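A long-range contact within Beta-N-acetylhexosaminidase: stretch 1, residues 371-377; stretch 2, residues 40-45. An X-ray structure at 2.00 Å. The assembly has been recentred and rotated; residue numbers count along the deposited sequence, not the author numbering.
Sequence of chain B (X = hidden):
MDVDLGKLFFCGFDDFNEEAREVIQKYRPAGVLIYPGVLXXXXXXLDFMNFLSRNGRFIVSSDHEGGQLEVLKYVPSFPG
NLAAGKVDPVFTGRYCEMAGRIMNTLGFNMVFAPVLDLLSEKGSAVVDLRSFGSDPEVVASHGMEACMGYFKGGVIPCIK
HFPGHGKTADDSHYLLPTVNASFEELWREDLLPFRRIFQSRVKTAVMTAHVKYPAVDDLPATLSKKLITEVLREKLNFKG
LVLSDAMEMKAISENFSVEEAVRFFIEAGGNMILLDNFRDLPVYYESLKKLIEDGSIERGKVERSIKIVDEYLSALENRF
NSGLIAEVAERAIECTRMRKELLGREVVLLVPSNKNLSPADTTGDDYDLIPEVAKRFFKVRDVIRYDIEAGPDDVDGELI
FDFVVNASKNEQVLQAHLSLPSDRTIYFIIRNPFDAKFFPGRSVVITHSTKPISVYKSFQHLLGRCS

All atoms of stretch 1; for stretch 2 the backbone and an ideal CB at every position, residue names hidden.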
# COMPACT_ATOMS: atom_id res chain seq x y z
N PRO B 371 9.47 -17.37 -11.80
CA PRO B 371 10.37 -18.41 -11.27
C PRO B 371 10.26 -18.63 -9.75
O PRO B 371 10.22 -19.79 -9.30
CB PRO B 371 11.77 -17.88 -11.63
CG PRO B 371 11.50 -17.05 -12.85
CD PRO B 371 10.20 -16.37 -12.59
N GLU B 372 10.22 -17.55 -8.97
CA GLU B 372 10.08 -17.65 -7.52
C GLU B 372 8.85 -18.50 -7.19
O GLU B 372 8.94 -19.49 -6.45
CB GLU B 372 9.97 -16.25 -6.88
CG GLU B 372 9.80 -16.22 -5.36
CD GLU B 372 9.42 -14.83 -4.83
OE1 GLU B 372 10.24 -13.88 -4.99
OE2 GLU B 372 8.28 -14.67 -4.29
N VAL B 373 7.73 -18.17 -7.82
CA VAL B 373 6.46 -18.85 -7.52
C VAL B 373 6.51 -20.32 -7.93
O VAL B 373 6.03 -21.23 -7.23
CB VAL B 373 5.30 -18.17 -8.25
CG1 VAL B 373 3.97 -18.82 -7.85
CG2 VAL B 373 5.29 -16.66 -7.97
N ALA B 374 7.10 -20.57 -9.09
CA ALA B 374 7.15 -21.92 -9.61
C ALA B 374 7.97 -22.77 -8.66
O ALA B 374 7.62 -23.92 -8.39
CB ALA B 374 7.73 -21.96 -11.02
N LYS B 375 9.07 -22.20 -8.16
CA LYS B 375 9.92 -22.93 -7.21
C LYS B 375 9.24 -23.43 -5.92
O LYS B 375 9.71 -24.45 -5.36
CB LYS B 375 11.12 -22.06 -6.84
CG LYS B 375 12.17 -22.06 -7.95
CD LYS B 375 13.25 -21.03 -7.73
CE LYS B 375 14.27 -21.10 -8.85
NZ LYS B 375 15.11 -19.86 -8.94
N ARG B 376 8.16 -22.79 -5.46
CA ARG B 376 7.39 -23.31 -4.29
C ARG B 376 6.70 -24.65 -4.54
O ARG B 376 6.42 -25.43 -3.62
CB ARG B 376 6.32 -22.31 -3.85
CG ARG B 376 6.85 -20.95 -3.49
CD ARG B 376 5.79 -20.10 -2.79
NE ARG B 376 5.32 -20.67 -1.52
CZ ARG B 376 5.83 -20.37 -0.32
NH1 ARG B 376 6.83 -19.49 -0.19
NH2 ARG B 376 5.33 -20.94 0.76
N PHE B 377 6.43 -24.91 -5.83
CA PHE B 377 5.56 -26.01 -6.26
C PHE B 377 6.29 -27.10 -7.05
O PHE B 377 5.86 -28.26 -7.07
CB PHE B 377 4.42 -25.44 -7.12
CG PHE B 377 3.49 -24.52 -6.38
CD1 PHE B 377 2.42 -25.02 -5.63
CD2 PHE B 377 3.68 -23.15 -6.44
CE1 PHE B 377 1.55 -24.15 -4.95
CE2 PHE B 377 2.82 -22.29 -5.74
CZ PHE B 377 1.76 -22.79 -5.00
N UNK B 40 5.94 -9.85 2.44
CA UNK B 40 6.76 -9.43 1.30
C UNK B 40 6.42 -10.22 0.04
O UNK B 40 6.91 -9.91 -1.03
CB UNK B 40 8.25 -9.59 1.63
N UNK B 41 5.64 -11.29 0.18
CA UNK B 41 5.17 -12.04 -0.97
C UNK B 41 3.65 -11.89 -1.08
O UNK B 41 2.87 -12.63 -0.46
CB UNK B 41 5.57 -13.51 -0.86
N UNK B 42 3.24 -10.86 -1.81
CA UNK B 42 1.83 -10.50 -1.85
C UNK B 42 0.94 -11.67 -2.23
O UNK B 42 -0.12 -11.83 -1.64
CB UNK B 42 1.61 -9.35 -2.83
N UNK B 43 1.36 -12.51 -3.18
CA UNK B 43 0.54 -13.68 -3.51
C UNK B 43 0.34 -14.52 -2.24
O UNK B 43 -0.77 -15.02 -1.99
CB UNK B 43 1.19 -14.51 -4.62
N UNK B 44 1.40 -14.65 -1.42
CA UNK B 44 1.25 -15.40 -0.17
C UNK B 44 0.31 -14.73 0.79
O UNK B 44 -0.60 -15.37 1.33
CB UNK B 44 2.61 -15.59 0.50
N UNK B 45 0.52 -13.44 1.01
CA UNK B 45 -0.35 -12.68 1.90
C UNK B 45 -1.84 -12.83 1.52
O UNK B 45 -2.67 -13.25 2.35
CB UNK B 45 0.05 -11.20 1.88

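Position 40 precedes the helix, with phi/psi of -76/-11°, and stretch 1 has no atom near its ideal CB. Stretch 1 therefore sets no requirement, and many side chains would fit, small polar ones included. The deposited residue is Ser-40, whose OG is hydrogen-bonded elsewhere in the structure.

Position 41 is the N-cap, right before the helix begins at 42, and its phi/psi of -114/90° is not helical. Its CA-to-CB bond points toward stretch 1, and the ideal CB is 4.5 Å from OE2 of Glu-372. A carboxylate so near favours a donor or a positive charge, so serine, threonine, asparagine, glutamine, lysine or arginine could all be considered; an acid would put like charges together. The deposited residue is Lys-41. With chi1 at -58° (m) and chi2 and chi3 both t, its chain runs alongside the carboxylate until NZ of Lys-41 comes to 3.4 Å from OE2 of Glu-372, a salt bridge whose hydrogen bond is weak at that length.

Position 42 starts the helix and is out of reach of stretch 1, which leaves its identity open; acidic side chains are common in the first turn of a helix. It is Glu-42, with both carboxylate oxygens hydrogen-bonded elsewhere in the structure.

Position 43 has the closest CA register, its CA 8.8 Å from CA of Val-373, and its CB points toward stretch 1, yet no atom there comes close to the ideal CB. The gap calls for a long side chain: leucine, methionine or phenylalanine could approach Val-373, while one with a terminal donor could also address Glu-372. Tyr-43 does both. At chi1 54° (p) its ring takes CG2 of Val-373 over one face, 4.2 Å from the Tyr-43 ring centroid and 20° off the normal, a CH-pi contact. At the ring edge, CD of Arg-376 lies 4.0 Å from CE2 of Tyr-43. The hydroxyl OH of Tyr-43 donates to OE2 of Glu-372 at 2.3 Å, a very short hydrogen bond, so this one oxygen accepts from both Tyr-43 and Lys-41.

Position 44 points its CB sideways, again with no atom of stretch 1 close to the ideal CB, so a branched or longer aliphatic, or methionine, could reach the Arg-376 side chain. Leu-44 does so at its end: CD2 of Leu-44 sits over one face of the guanidinium, 4.0 Å from CZ of Arg-376.

Position 45 is out of reach, and stretch 1 offers no basis for choosing; Phe-45 makes no contact here.

Stretch 2 (40-45) SKEYLF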
# COMPACT_ATOMS: atom_id res chain seq x y z
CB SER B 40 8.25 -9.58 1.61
OG SER B 40 8.56 -10.94 1.87
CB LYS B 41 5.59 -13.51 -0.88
CG LYS B 41 7.16 -13.77 -0.77
CD LYS B 41 7.38 -15.29 -0.63
CE LYS B 41 8.83 -15.69 -0.51
NZ LYS B 41 9.73 -14.70 -1.17
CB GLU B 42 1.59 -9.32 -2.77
CG GLU B 42 0.15 -8.82 -2.70
CD GLU B 42 -0.02 -7.53 -3.45
OE1 GLU B 42 0.18 -7.54 -4.69
OE2 GLU B 42 -0.31 -6.50 -2.80
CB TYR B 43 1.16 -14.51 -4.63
CG TYR B 43 2.59 -14.95 -4.42
CD1 TYR B 43 3.65 -14.14 -4.82
CD2 TYR B 43 2.89 -16.19 -3.84
CE1 TYR B 43 4.95 -14.53 -4.64
CE2 TYR B 43 4.19 -16.59 -3.65
CZ TYR B 43 5.23 -15.76 -4.05
OH TYR B 43 6.55 -16.15 -3.85
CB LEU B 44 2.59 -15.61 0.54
CG LEU B 44 3.42 -16.87 0.35
CD1 LEU B 44 4.27 -17.02 1.62
CD2 LEU B 44 2.57 -18.12 0.13
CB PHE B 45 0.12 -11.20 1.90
CG PHE B 45 -0.84 -10.26 2.56
CD1 PHE B 45 -1.15 -10.40 3.91
CD2 PHE B 45 -1.49 -9.26 1.82
CE1 PHE B 45 -2.09 -9.53 4.53
CE2 PHE B 45 -2.41 -8.39 2.42
CZ PHE B 45 -2.71 -8.54 3.78
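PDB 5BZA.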